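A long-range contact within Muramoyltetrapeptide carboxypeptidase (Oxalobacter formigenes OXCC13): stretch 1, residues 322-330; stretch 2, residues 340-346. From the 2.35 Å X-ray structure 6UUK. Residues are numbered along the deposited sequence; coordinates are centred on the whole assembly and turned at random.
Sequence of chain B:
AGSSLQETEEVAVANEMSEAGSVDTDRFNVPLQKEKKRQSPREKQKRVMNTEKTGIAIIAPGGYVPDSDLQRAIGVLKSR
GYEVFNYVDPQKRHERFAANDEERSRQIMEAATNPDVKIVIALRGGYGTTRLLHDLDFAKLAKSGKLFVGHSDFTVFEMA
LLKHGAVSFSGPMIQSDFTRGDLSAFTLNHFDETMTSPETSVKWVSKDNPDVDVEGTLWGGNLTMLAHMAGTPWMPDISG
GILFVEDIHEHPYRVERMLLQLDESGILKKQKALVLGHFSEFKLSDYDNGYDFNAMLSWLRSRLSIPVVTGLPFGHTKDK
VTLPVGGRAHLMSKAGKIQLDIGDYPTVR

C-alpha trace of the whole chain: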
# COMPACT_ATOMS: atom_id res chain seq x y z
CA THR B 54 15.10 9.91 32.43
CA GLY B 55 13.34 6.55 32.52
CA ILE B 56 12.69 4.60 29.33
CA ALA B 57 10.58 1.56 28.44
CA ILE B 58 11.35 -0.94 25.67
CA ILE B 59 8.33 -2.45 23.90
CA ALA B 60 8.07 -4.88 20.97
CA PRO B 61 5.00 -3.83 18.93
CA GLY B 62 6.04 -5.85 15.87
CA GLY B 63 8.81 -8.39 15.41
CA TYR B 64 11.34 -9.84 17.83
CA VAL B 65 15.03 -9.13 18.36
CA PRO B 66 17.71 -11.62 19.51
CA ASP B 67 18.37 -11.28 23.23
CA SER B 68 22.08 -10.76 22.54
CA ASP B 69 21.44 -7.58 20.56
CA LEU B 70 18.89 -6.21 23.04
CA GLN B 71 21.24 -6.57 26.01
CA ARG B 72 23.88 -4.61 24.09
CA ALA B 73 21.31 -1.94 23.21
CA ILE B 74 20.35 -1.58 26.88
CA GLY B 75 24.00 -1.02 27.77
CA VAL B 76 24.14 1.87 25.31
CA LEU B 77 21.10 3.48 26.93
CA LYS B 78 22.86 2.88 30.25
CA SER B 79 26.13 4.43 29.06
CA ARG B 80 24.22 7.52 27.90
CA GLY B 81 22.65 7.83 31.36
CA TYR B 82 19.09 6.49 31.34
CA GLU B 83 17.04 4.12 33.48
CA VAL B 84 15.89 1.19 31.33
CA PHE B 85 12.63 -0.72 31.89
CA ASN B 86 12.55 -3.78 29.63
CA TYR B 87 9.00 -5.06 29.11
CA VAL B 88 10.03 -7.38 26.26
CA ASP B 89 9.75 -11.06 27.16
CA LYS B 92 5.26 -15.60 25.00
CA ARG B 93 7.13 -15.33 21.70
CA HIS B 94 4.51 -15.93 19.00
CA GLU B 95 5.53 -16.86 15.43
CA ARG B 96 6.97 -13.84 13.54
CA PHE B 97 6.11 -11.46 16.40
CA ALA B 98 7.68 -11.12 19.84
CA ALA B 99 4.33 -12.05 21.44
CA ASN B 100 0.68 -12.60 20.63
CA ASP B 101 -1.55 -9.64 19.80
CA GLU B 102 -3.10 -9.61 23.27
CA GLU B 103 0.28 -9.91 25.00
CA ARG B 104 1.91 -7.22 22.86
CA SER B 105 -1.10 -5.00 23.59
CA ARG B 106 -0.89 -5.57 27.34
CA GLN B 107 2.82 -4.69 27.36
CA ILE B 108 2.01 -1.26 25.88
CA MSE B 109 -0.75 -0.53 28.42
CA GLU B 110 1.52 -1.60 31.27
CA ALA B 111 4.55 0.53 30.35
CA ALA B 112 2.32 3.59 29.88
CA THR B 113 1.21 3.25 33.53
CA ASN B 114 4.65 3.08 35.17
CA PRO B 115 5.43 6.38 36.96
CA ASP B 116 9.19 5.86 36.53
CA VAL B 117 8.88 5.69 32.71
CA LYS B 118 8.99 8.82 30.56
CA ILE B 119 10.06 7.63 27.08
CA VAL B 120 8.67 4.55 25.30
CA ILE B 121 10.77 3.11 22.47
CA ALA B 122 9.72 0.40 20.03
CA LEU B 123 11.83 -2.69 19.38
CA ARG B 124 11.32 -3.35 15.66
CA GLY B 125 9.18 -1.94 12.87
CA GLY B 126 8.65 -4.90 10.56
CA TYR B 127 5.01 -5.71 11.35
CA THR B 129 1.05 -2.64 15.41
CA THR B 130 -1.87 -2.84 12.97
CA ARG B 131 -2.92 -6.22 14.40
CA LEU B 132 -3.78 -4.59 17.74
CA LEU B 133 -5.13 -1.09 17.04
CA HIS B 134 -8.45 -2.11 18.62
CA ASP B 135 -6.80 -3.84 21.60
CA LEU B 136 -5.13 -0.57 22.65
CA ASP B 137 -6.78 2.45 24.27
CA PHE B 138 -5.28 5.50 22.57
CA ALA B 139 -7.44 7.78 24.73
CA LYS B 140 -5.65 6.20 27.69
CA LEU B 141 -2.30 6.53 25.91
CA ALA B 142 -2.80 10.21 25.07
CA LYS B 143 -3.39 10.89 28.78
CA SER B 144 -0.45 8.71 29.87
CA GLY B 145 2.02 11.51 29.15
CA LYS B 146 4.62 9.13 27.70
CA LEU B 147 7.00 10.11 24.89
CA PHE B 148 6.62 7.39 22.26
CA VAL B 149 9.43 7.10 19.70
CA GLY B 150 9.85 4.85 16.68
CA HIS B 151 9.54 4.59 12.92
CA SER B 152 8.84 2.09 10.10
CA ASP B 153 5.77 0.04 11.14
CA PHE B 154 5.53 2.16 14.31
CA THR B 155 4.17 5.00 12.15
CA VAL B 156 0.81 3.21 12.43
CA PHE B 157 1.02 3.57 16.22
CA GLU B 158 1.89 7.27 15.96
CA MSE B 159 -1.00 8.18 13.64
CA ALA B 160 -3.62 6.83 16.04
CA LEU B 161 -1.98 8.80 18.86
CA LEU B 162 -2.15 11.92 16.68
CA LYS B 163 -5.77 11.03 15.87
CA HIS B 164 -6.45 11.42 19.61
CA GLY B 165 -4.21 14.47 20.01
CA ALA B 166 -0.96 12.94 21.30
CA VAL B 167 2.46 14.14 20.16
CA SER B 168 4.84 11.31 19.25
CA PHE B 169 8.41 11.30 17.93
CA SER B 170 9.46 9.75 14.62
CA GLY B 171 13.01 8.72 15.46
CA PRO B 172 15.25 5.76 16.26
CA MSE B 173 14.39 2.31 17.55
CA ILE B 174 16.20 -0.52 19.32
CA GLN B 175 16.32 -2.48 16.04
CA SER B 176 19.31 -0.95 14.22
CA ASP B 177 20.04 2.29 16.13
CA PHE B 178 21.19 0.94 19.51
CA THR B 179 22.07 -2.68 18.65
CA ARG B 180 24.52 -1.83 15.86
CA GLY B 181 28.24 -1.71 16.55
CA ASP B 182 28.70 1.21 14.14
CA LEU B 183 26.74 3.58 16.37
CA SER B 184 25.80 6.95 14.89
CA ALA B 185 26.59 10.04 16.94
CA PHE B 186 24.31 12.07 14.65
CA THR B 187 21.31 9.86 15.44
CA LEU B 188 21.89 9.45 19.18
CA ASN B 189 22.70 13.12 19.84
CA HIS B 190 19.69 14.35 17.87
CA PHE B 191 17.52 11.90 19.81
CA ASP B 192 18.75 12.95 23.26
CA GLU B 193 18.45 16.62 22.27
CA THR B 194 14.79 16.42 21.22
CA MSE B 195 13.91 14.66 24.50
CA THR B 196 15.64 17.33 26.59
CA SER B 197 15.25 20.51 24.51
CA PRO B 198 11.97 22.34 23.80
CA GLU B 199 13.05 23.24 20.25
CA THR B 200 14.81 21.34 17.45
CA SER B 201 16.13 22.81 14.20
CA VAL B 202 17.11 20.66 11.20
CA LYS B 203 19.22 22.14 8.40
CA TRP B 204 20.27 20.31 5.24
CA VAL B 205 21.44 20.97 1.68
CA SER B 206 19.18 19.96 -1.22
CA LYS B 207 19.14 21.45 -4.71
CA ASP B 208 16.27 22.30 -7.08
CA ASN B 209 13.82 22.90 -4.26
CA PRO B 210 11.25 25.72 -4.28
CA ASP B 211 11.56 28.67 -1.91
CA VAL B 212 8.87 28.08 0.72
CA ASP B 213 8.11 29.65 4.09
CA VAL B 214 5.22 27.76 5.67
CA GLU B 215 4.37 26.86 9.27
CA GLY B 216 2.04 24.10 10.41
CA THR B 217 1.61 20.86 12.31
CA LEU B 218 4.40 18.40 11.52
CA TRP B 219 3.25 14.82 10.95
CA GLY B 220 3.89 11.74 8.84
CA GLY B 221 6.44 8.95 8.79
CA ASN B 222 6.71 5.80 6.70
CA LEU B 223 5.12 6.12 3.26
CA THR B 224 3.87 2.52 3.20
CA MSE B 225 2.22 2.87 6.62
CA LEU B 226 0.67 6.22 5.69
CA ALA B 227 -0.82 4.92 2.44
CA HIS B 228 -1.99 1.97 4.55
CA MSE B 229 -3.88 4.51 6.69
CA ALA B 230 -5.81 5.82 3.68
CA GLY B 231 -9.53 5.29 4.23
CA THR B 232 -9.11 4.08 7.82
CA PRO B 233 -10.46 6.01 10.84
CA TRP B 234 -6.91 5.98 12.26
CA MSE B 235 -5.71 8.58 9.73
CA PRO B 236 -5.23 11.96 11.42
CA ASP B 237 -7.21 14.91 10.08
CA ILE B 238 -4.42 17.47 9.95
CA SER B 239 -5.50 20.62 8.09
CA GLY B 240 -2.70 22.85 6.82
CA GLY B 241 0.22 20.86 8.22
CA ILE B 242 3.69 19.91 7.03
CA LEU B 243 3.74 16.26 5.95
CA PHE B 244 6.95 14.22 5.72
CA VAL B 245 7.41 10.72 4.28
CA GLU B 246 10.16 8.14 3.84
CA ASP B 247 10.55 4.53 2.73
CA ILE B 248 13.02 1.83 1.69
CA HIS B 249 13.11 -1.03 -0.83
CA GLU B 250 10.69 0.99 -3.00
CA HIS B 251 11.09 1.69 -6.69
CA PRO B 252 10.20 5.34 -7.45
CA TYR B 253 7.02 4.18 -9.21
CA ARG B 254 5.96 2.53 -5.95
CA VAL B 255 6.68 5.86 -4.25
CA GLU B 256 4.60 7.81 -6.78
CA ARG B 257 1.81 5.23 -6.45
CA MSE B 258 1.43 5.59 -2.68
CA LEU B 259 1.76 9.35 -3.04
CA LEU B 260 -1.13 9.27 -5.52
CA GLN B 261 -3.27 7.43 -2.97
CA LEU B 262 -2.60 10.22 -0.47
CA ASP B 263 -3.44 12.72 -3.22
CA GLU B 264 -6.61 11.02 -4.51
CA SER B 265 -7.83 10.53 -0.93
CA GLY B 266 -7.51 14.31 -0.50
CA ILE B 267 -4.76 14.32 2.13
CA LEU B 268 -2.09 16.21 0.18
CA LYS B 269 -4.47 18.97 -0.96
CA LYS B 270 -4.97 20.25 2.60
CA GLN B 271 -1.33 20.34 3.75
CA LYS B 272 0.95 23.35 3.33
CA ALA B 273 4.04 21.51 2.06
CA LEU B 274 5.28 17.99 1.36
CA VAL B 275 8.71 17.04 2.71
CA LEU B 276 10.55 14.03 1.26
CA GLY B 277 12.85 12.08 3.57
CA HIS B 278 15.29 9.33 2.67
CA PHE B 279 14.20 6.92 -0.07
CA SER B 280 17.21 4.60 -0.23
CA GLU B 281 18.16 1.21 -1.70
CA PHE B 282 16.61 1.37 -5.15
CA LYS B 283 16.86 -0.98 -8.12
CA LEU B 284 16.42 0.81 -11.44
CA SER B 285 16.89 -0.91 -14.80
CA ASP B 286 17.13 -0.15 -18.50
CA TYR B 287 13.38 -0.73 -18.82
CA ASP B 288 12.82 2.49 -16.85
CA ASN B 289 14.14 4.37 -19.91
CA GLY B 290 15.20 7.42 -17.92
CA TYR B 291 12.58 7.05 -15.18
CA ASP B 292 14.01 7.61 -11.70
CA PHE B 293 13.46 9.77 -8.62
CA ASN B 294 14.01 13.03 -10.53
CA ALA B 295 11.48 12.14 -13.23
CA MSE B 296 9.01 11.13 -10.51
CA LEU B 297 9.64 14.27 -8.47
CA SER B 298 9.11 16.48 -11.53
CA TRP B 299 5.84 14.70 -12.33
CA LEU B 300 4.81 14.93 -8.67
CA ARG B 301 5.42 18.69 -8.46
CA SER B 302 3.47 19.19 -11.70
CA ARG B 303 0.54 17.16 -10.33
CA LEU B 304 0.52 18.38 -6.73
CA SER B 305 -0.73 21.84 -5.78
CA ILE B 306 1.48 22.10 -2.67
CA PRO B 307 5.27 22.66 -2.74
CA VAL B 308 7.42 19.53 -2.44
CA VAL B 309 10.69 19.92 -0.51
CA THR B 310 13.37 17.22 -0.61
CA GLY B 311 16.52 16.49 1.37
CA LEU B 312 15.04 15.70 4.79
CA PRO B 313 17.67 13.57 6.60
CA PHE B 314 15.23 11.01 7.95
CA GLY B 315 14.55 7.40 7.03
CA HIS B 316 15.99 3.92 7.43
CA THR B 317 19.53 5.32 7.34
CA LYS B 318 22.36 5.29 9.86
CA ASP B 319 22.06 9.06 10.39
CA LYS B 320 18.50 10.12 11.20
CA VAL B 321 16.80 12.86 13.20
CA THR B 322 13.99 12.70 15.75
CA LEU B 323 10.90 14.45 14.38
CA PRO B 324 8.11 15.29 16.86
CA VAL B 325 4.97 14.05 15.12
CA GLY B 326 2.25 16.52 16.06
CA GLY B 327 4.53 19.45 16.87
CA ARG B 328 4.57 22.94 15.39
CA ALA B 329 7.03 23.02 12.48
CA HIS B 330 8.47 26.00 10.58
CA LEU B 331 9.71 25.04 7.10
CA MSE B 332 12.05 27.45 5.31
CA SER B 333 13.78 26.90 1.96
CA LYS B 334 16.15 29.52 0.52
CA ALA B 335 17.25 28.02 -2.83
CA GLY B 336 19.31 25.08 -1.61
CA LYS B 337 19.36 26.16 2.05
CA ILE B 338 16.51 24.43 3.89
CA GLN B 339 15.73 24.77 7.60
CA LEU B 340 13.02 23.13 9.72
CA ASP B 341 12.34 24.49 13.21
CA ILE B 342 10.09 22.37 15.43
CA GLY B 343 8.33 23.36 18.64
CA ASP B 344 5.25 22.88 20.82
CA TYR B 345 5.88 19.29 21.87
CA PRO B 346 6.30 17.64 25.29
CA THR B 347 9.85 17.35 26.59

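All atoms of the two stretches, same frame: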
# COMPACT_ATOMS: atom_id res chain seq x y z
N THR B 322 15.21 12.99 15.01
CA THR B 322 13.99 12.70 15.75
C THR B 322 12.99 13.82 15.47
O THR B 322 13.20 14.97 15.87
CB THR B 322 14.27 12.58 17.25
OG1 THR B 322 15.13 11.45 17.48
CG2 THR B 322 12.98 12.40 18.02
N LEU B 323 11.90 13.48 14.79
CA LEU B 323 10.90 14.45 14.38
C LEU B 323 9.67 14.33 15.26
O LEU B 323 9.00 13.28 15.24
CB LEU B 323 10.52 14.26 12.91
CG LEU B 323 11.66 14.45 11.90
CD1 LEU B 323 11.18 14.18 10.48
CD2 LEU B 323 12.24 15.85 12.02
N PRO B 324 9.33 15.35 16.05
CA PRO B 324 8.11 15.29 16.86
C PRO B 324 6.85 15.30 16.02
O PRO B 324 6.44 16.35 15.52
CB PRO B 324 8.21 16.55 17.74
CG PRO B 324 9.65 16.95 17.69
CD PRO B 324 10.13 16.56 16.33
N VAL B 325 6.22 14.14 15.86
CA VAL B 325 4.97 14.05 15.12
C VAL B 325 3.87 14.71 15.93
O VAL B 325 3.56 14.28 17.05
CB VAL B 325 4.62 12.59 14.79
CG1 VAL B 325 3.24 12.51 14.18
CG2 VAL B 325 5.66 12.01 13.85
N GLY B 326 3.26 15.75 15.38
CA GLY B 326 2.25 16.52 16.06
C GLY B 326 2.71 17.87 16.57
O GLY B 326 1.89 18.64 17.08
N GLY B 327 4.00 18.18 16.44
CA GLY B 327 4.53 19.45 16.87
C GLY B 327 4.22 20.57 15.89
O GLY B 327 3.50 20.40 14.91
N ARG B 328 4.78 21.73 16.18
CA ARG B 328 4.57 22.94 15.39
C ARG B 328 5.86 23.22 14.62
O ARG B 328 6.85 23.69 15.19
CB ARG B 328 4.19 24.11 16.29
CG ARG B 328 3.89 25.41 15.56
CD ARG B 328 3.33 26.43 16.54
NE ARG B 328 4.16 26.53 17.74
CZ ARG B 328 3.74 26.98 18.91
NH1 ARG B 328 2.48 27.37 19.06
NH2 ARG B 328 4.57 27.05 19.94
N ALA B 329 5.85 22.92 13.32
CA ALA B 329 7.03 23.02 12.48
C ALA B 329 7.05 24.34 11.71
O ALA B 329 6.00 24.94 11.45
CB ALA B 329 7.10 21.85 11.50
N HIS B 330 8.25 24.78 11.36
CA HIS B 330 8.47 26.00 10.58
C HIS B 330 9.44 25.65 9.45
O HIS B 330 10.65 25.55 9.67
CB HIS B 330 9.01 27.12 11.45
CG HIS B 330 9.15 28.43 10.74
ND1 HIS B 330 8.62 28.65 9.48
CD2 HIS B 330 9.75 29.59 11.10
CE1 HIS B 330 8.89 29.89 9.11
NE2 HIS B 330 9.58 30.48 10.07
N LEU B 340 14.29 23.60 9.15
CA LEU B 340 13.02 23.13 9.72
C LEU B 340 13.09 23.27 11.24
O LEU B 340 13.72 22.45 11.92
CB LEU B 340 12.74 21.69 9.31
CG LEU B 340 11.43 21.08 9.82
CD1 LEU B 340 10.23 21.81 9.21
CD2 LEU B 340 11.37 19.59 9.51
N ASP B 341 12.44 24.30 11.77
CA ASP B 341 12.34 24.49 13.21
C ASP B 341 11.07 23.84 13.73
O ASP B 341 10.00 23.98 13.14
CB ASP B 341 12.35 25.98 13.57
CG ASP B 341 13.56 26.71 13.01
OD1 ASP B 341 14.59 26.05 12.76
OD2 ASP B 341 13.48 27.94 12.84
N ILE B 342 11.19 23.12 14.85
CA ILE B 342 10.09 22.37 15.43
C ILE B 342 9.90 22.81 16.88
O ILE B 342 10.88 23.01 17.61
CB ILE B 342 10.33 20.85 15.35
CG1 ILE B 342 10.74 20.45 13.94
CG2 ILE B 342 9.09 20.09 15.78
CD1 ILE B 342 11.19 19.01 13.81
N GLY B 343 8.64 22.96 17.29
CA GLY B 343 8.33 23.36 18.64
C GLY B 343 6.95 22.86 19.05
O GLY B 343 6.27 22.17 18.29
N ASP B 344 6.55 23.23 20.26
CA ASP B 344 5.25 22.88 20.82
C ASP B 344 5.06 21.37 20.89
O ASP B 344 4.15 20.79 20.29
CB ASP B 344 4.11 23.55 20.03
N TYR B 345 5.95 20.72 21.65
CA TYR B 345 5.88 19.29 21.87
C TYR B 345 6.37 19.00 23.28
O TYR B 345 7.20 19.74 23.81
CB TYR B 345 6.72 18.51 20.84
CG TYR B 345 8.19 18.88 20.82
CD1 TYR B 345 9.11 18.22 21.62
CD2 TYR B 345 8.65 19.89 19.98
CE1 TYR B 345 10.45 18.55 21.59
CE2 TYR B 345 9.99 20.22 19.94
CZ TYR B 345 10.89 19.55 20.75
OH TYR B 345 12.22 19.89 20.72
N PRO B 346 5.87 17.94 23.92
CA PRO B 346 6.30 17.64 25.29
C PRO B 346 7.76 17.22 25.34
O PRO B 346 8.27 16.54 24.45
CB PRO B 346 5.37 16.49 25.71
CG PRO B 346 4.96 15.85 24.43
CD PRO B 346 4.87 16.98 23.43

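Contact between residues 322-330 and 340-346 of the carboxypeptidase, two stretches that bury 593 Å² between them. The backbones pair antiparallel: strand 328-330, which continues beyond this stretch, and strand 340-343 have directions 161° apart, with Arg328 opposite Gly343, Ala329 opposite Ile342 and His330 opposite Asp341. Four hydrogen bonds hold the ladder. Arg328 N donates to Gly343 O (2.6 Å) along a nearly straight path, 169° at the hydrogen, and Gly343 N returns a bond to Arg328 O (2.9 Å, 142°). One hydrogen-bonded pair further, His330 N donates to Asp341 O (2.6 Å) at a more bent 137°, and Asp341 N to His330 O (3.0 Å, 154°). Ala329 and Ile342 form the non-hydrogen-bonded pair between these two, and there the chains draw closer, CA of Ala329 to CA of Ile342 being 4.3 Å.

Three of the four accepting carbonyls also meet CA hydrogens. Ala329 CA lies 3.2 Å from Asp341 O, Leu340 CA 3.4 Å from His330 O, and Ile342 CA 3.5 Å from Arg328 O.

In the apolar packing, Ile342 reaches the strand 323-325, which leads into the turn, its CD1 3.7 Å from Pro324 CD and 3.8 Å from Leu323 CD2. A type II turn from Pro324 to Gly327, closed by Gly327 N to Pro324 O (3.2 Å), joins the two segments of the first stretch, and both contact the second. Pro324 also covers one face of the Tyr345 ring in a CH-pi contact: Pro324 CG is 3.9 Å from Tyr345 CD2 and sits 10° off the ring normal, almost directly above the ring centre. Leu340 CD1 adds a contact with Ala329 CB at 3.9 Å.

Among the polar side chains, Arg328, His330 and Asp341 share the sheet face opposite to that of Ala329 and Ile342. His330 and Asp341 lie side by side, CB to CB 4.1 Å, but no hydrogen bond links their side chains; His330 ND1 is satisfied elsewhere in the structure. The Arg328 side chain, extended through chi1 and chi2 (both t) and turned at chi3 (p), brings NH2 to 3.5 Å from Asp344 CB, which lies over one face of the guanidinium. The Asp344 carboxylate is not modelled, so this contact is described only as far as CB.

Of the glycines, Gly326, at phi 105°, adopts a backbone conformation in which a CB would jam against the preceding carbonyl. Gly327 brings its CA to 3.5 Å from Gly343 O; a CB there would point toward the second stretch, tight against that oxygen and Ile342 CG2.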